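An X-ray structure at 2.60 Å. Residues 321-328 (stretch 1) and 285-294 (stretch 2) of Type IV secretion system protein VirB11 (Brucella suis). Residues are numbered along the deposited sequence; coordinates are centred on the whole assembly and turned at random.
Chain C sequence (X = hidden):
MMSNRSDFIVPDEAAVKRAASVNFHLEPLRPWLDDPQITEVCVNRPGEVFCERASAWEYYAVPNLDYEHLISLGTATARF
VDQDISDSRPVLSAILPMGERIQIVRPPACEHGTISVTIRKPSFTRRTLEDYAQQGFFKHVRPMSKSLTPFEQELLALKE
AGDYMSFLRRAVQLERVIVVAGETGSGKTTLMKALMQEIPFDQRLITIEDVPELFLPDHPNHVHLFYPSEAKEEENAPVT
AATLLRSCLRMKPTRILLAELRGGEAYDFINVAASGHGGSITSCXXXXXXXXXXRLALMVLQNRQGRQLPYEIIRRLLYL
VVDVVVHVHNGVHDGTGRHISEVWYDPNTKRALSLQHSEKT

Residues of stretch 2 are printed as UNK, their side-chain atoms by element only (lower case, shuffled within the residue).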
ATOM      1  N   VAL C 321      -6.967  24.417  -7.711  1.00 33.60           N
ATOM      2  CA  VAL C 321      -8.133  24.469  -8.574  1.00 33.46           C
ATOM      3  C   VAL C 321      -9.242  25.354  -7.996  1.00 33.42           C
ATOM      4  O   VAL C 321      -9.931  26.050  -8.738  1.00 33.68           O
ATOM      5  CB  VAL C 321      -8.629  23.029  -8.835  1.00 33.30           C
ATOM      6  CG1 VAL C 321     -10.127  22.976  -9.068  1.00 33.80           C
ATOM      7  CG2 VAL C 321      -7.865  22.428  -9.987  1.00 33.50           C
ATOM      8  N   VAL C 322      -9.408  25.332  -6.679  1.00 33.27           N
ATOM      9  CA  VAL C 322     -10.505  26.052  -6.026  1.00 33.27           C
ATOM     10  C   VAL C 322     -10.019  27.382  -5.484  1.00 33.23           C
ATOM     11  O   VAL C 322      -9.191  27.418  -4.578  1.00 33.34           O
ATOM     12  CB  VAL C 322     -11.167  25.221  -4.872  1.00 33.23           C
ATOM     13  CG1 VAL C 322     -12.229  26.041  -4.155  1.00 33.25           C
ATOM     14  CG2 VAL C 322     -11.783  23.934  -5.407  1.00 32.65           C
ATOM     15  N   ASP C 323     -10.545  28.468  -6.034  1.00 33.17           N
ATOM     16  CA  ASP C 323     -10.092  29.809  -5.684  1.00 33.15           C
ATOM     17  C   ASP C 323     -10.824  30.356  -4.467  1.00 33.31           C
ATOM     18  O   ASP C 323     -10.199  30.886  -3.546  1.00 33.32           O
ATOM     19  CB  ASP C 323     -10.255  30.761  -6.865  1.00 33.15           C
ATOM     20  CG  ASP C 323      -9.351  30.405  -8.022  1.00 33.50           C
ATOM     21  OD1 ASP C 323      -8.133  30.265  -7.788  1.00 33.29           O
ATOM     22  OD2 ASP C 323      -9.863  30.266  -9.159  1.00 33.50           O
ATOM     23  N   VAL C 324     -12.149  30.233  -4.466  1.00 33.18           N
ATOM     24  CA  VAL C 324     -12.971  30.816  -3.418  1.00 32.99           C
ATOM     25  C   VAL C 324     -13.955  29.786  -2.875  1.00 33.28           C
ATOM     26  O   VAL C 324     -14.537  29.015  -3.628  1.00 33.36           O
ATOM     27  CB  VAL C 324     -13.738  32.069  -3.927  1.00 33.01           C
ATOM     28  CG1 VAL C 324     -14.605  32.669  -2.830  1.00 32.43           C
ATOM     29  CG2 VAL C 324     -12.776  33.119  -4.470  1.00 32.28           C
ATOM     30  N   VAL C 325     -14.119  29.766  -1.556  1.00 33.49           N
ATOM     31  CA  VAL C 325     -15.187  29.005  -0.917  1.00 33.77           C
ATOM     32  C   VAL C 325     -16.043  29.970  -0.100  1.00 34.31           C
ATOM     33  O   VAL C 325     -15.544  30.621   0.822  1.00 34.31           O
ATOM     34  CB  VAL C 325     -14.655  27.872   0.022  1.00 33.86           C
ATOM     35  CG1 VAL C 325     -15.815  27.122   0.690  1.00 33.20           C
ATOM     36  CG2 VAL C 325     -13.765  26.898  -0.729  1.00 33.62           C
ATOM     37  N   VAL C 326     -17.322  30.069  -0.449  1.00 34.79           N
ATOM     38  CA  VAL C 326     -18.266  30.899   0.297  1.00 35.44           C
ATOM     39  C   VAL C 326     -19.154  30.005   1.141  1.00 35.97           C
ATOM     40  O   VAL C 326     -19.861  29.159   0.606  1.00 35.87           O
ATOM     41  CB  VAL C 326     -19.188  31.716  -0.626  1.00 35.59           C
ATOM     42  CG1 VAL C 326     -19.813  32.876   0.149  1.00 35.29           C
ATOM     43  CG2 VAL C 326     -18.442  32.213  -1.855  1.00 35.61           C
ATOM     44  N   HIS C 327     -19.117  30.186   2.456  1.00 36.87           N
ATOM     45  CA  HIS C 327     -19.936  29.368   3.344  1.00 37.94           C
ATOM     46  C   HIS C 327     -21.177  30.105   3.804  1.00 38.70           C
ATOM     47  O   HIS C 327     -21.089  31.208   4.320  1.00 38.78           O
ATOM     48  CB  HIS C 327     -19.141  28.868   4.547  1.00 38.00           C
ATOM     49  CG  HIS C 327     -19.957  28.067   5.517  1.00 38.60           C
ATOM     50  ND1 HIS C 327     -20.444  26.815   5.219  1.00 39.29           N
ATOM     51  CD2 HIS C 327     -20.382  28.344   6.774  1.00 39.21           C
ATOM     52  CE1 HIS C 327     -21.131  26.355   6.253  1.00 39.24           C
ATOM     53  NE2 HIS C 327     -21.108  27.263   7.209  1.00 39.12           N
ATOM     54  N   VAL C 328     -22.332  29.482   3.610  1.00 39.95           N
ATOM     55  CA  VAL C 328     -23.604  30.046   4.059  1.00 41.23           C
ATOM     56  C   VAL C 328     -24.101  29.345   5.318  1.00 42.28           C
ATOM     57  O   VAL C 328     -24.048  28.119   5.420  1.00 42.46           O
ATOM     58  CB  VAL C 328     -24.713  29.941   2.992  1.00 41.12           C
ATOM     59  CG1 VAL C 328     -25.912  30.781   3.407  1.00 41.49           C
ATOM     60  CG2 VAL C 328     -24.217  30.391   1.639  1.00 40.80           C
ATOM     61  N   UNK C 285     -22.304  20.530   0.300  1.00 33.01           N
ATOM     62  CA  UNK C 285     -22.725  20.477   1.704  1.00 33.45           C
ATOM     63  C   UNK C 285     -21.500  20.384   2.594  1.00 33.51           C
ATOM     64  O   UNK C 285     -20.738  19.426   2.488  1.00 33.53           O
ATOM     65  n   UNK C 285     -26.005  19.869   1.461  1.00 35.56           N
ATOM     66  c   UNK C 285     -24.844  19.206   1.133  1.00 34.31           C
ATOM     67  c   UNK C 285     -23.616  19.262   1.980  1.00 33.55           C
ATOM     68  n   UNK C 285     -26.382  18.853  -0.385  1.00 35.31           N
ATOM     69  c   UNK C 285     -25.088  18.565  -0.031  1.00 35.33           C
ATOM     70  c   UNK C 285     -26.911  19.644   0.529  1.00 35.51           C
ATOM     71  N   UNK C 286     -21.315  21.382   3.456  1.00 33.63           N
ATOM     72  CA  UNK C 286     -20.208  21.399   4.415  1.00 33.82           C
ATOM     73  C   UNK C 286     -20.514  22.343   5.568  1.00 34.04           C
ATOM     74  O   UNK C 286     -21.263  23.304   5.406  1.00 34.22           O
ATOM     75  c   UNK C 286     -18.904  21.780   3.734  1.00 33.54           C
ATOM     76  N   UNK C 287     -19.936  22.060   6.729  1.00 34.26           N
ATOM     77  CA  UNK C 287     -20.184  22.844   7.932  1.00 34.44           C
ATOM     78  C   UNK C 287     -19.272  24.040   8.108  1.00 34.73           C
ATOM     79  O   UNK C 287     -19.407  24.771   9.085  1.00 34.94           O
ATOM     80  N   UNK C 288     -18.337  24.226   7.177  1.00 34.91           N
ATOM     81  CA  UNK C 288     -17.442  25.381   7.171  1.00 34.95           C
ATOM     82  C   UNK C 288     -16.601  25.346   5.904  1.00 34.92           C
ATOM     83  O   UNK C 288     -16.702  24.411   5.116  1.00 34.75           O
ATOM     84  o   UNK C 288     -15.668  24.304   8.422  1.00 34.99           O
ATOM     85  c   UNK C 288     -16.552  25.405   8.417  1.00 34.62           C
ATOM     86  N   UNK C 289     -15.778  26.369   5.713  1.00 35.09           N
ATOM     87  CA  UNK C 289     -14.885  26.418   4.577  1.00 35.29           C
ATOM     88  C   UNK C 289     -13.879  25.291   4.655  1.00 35.12           C
ATOM     89  O   UNK C 289     -13.631  24.619   3.651  1.00 35.20           O
ATOM     90  c   UNK C 289     -14.211  27.776   4.498  1.00 35.39           C
ATOM     91  s   UNK C 289     -15.404  29.065   4.110  1.00 36.81           S
ATOM     92  N   UNK C 290     -13.346  25.044   5.851  1.00 34.72           N
ATOM     93  CA  UNK C 290     -12.307  24.033   5.991  1.00 34.79           C
ATOM     94  C   UNK C 290     -12.882  22.644   5.816  1.00 34.21           C
ATOM     95  O   UNK C 290     -12.237  21.755   5.271  1.00 34.67           O
ATOM     96  c   UNK C 290     -11.515  24.178   7.291  1.00 34.78           C
ATOM     97  o   UNK C 290     -11.540  24.006  10.843  1.00 39.69           O
ATOM     98  o   UNK C 290      -9.971  23.236   9.531  1.00 39.19           O
ATOM     99  c   UNK C 290     -12.128  23.601   8.555  1.00 36.01           C
ATOM    100  c   UNK C 290     -11.147  23.611   9.725  1.00 37.78           C
ATOM    101  N   UNK C 291     -14.122  22.487   6.248  1.00 33.56           N
ATOM    102  CA  UNK C 291     -14.848  21.246   6.081  1.00 32.70           C
ATOM    103  C   UNK C 291     -15.261  20.995   4.628  1.00 32.47           C
ATOM    104  O   UNK C 291     -15.503  19.851   4.250  1.00 32.42           O
ATOM    105  c   UNK C 291     -15.821  20.909   8.516  1.00 32.00           C
ATOM    106  c   UNK C 291     -15.355  19.488   8.761  1.00 30.54           C
ATOM    107  c   UNK C 291     -17.063  21.198   9.355  1.00 30.18           C
ATOM    108  c   UNK C 291     -16.060  21.205   7.020  1.00 32.55           C
ATOM    109  N   UNK C 292     -15.340  22.055   3.822  1.00 32.05           N
ATOM    110  CA  UNK C 292     -15.552  21.917   2.382  1.00 31.77           C
ATOM    111  C   UNK C 292     -14.386  21.153   1.745  1.00 31.88           C
ATOM    112  O   UNK C 292     -14.599  20.106   1.145  1.00 32.00           O
ATOM    113  c   UNK C 292     -15.737  23.272   1.688  1.00 31.58           C
ATOM    114  o   UNK C 292     -16.737  24.022   2.375  1.00 31.09           O
ATOM    115  c   UNK C 292     -16.149  23.079   0.251  1.00 30.68           C
ATOM    116  N   UNK C 293     -13.168  21.662   1.897  1.00 31.74           N
ATOM    117  CA  UNK C 293     -11.989  21.000   1.344  1.00 32.11           C
ATOM    118  C   UNK C 293     -11.866  19.593   1.908  1.00 32.22           C
ATOM    119  O   UNK C 293     -11.487  18.658   1.204  1.00 32.12           O
ATOM    120  c   UNK C 293     -10.718  25.415   0.486  1.00 31.13           C
ATOM    121  c   UNK C 293     -10.352  25.294  -0.854  1.00 31.31           C
ATOM    122  c   UNK C 293     -10.099  24.042  -1.385  1.00 31.63           C
ATOM    123  c   UNK C 293     -10.584  23.026   0.754  1.00 31.53           C
ATOM    124  c   UNK C 293     -10.715  21.807   1.616  1.00 31.89           C
ATOM    125  c   UNK C 293     -10.221  22.912  -0.579  1.00 31.04           C
ATOM    126  c   UNK C 293     -10.832  24.287   1.276  1.00 31.07           C
ATOM    127  N   UNK C 294     -12.212  19.463   3.184  1.00 32.39           N
ATOM    128  CA  UNK C 294     -12.218  18.184   3.881  1.00 32.62           C
ATOM    129  C   UNK C 294     -13.164  17.188   3.208  1.00 32.31           C
ATOM    130  O   UNK C 294     -12.785  16.048   2.940  1.00 32.25           O
ATOM    131  o   UNK C 294      -9.614  17.004   6.388  1.00 38.74           O
ATOM    132  o   UNK C 294     -10.182  19.062   6.893  1.00 37.48           O
ATOM    133  c   UNK C 294     -11.933  17.530   6.345  1.00 34.70           C
ATOM    134  c   UNK C 294     -10.473  17.896   6.554  1.00 37.08           C
ATOM    135  c   UNK C 294     -12.635  18.405   5.337  1.00 32.87           C
TER

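Position 285 carries one carbon and then a five-membered ring of three carbons and two nitrogens, an imidazole; it makes no contact with stretch 1. It is His285.

Position 286 has a single side-chain carbon, so it is Ala286. Its contact runs through the backbone: Ala286 O lies 3.2 Å from His327 CE1, at the edge of the imidazole and near its plane.

Position 287 has no side-chain atom and is Gly287. Its backbone C is 3.5 Å from His327 CE1.

Position 288 shows one carbon followed by one oxygen, without a branch. Its CB points away from the strand, while its backbone packs on His327: N is 3.6 Å from His327 CE1, over one ring face, and CA stands 3.9 Å from the ring centroid, 9° off the normal, a CH-pi contact. The residue is Ser288.

Position 289 has one carbon and then a sulfur, which ends the chain after a single carbon. It is Cys289. SG is 3.6 Å from Val325 O and 3.8 Å from His327 CB.

Position 290 has three carbons in line, the third bearing two oxygens, and points away from stretch 1: Glu290.

Position 291 has four carbons forked at the second, without contact to stretch 1: Leu291. Its backbone N donates to Ser288 OG (3.2 Å, 155° at the hydrogen), capping the helix that begins at Cys289.

Position 292 has a CB bearing one oxygen and one carbon, the pattern of Thr292. OG1 approaches Val325 CG1 at 3.6 Å and donates to Ser288 O at 2.8 Å, so the hydroxyl can sit beside a methyl with its hydrogen bonded inside its own stretch.

Position 293 has one carbon and then a six-carbon ring with no hydroxyl oxygen: Phe293. Its CB points sideways, but the ring end comes nearer, placing CE2 3.6 Å from Val325 CG2 and CE1 3.8 Å from Val322 CB.

Position 294 repeats the carboxylate pattern of three carbons and two oxygens, without contact to stretch 1: Glu294.

The contact works by packing, with no hydrogen bond across it and 373 Å² buried in total. Strand alternation directs Val325 and His327 toward the helix and Val324, Val326 and Val328 away. Val325 meets Cys289, Thr292 and Phe293, Val322 extends the apolar patch at Phe293, and His327 rests against the backbone leading into the helix. The axes approach to 8.7 Å at 119°, and the nearest CA pair, His327 and Cys289, is 6.0 Å apart.

Stretch 2, residues 285-294: HAGSCELTFE
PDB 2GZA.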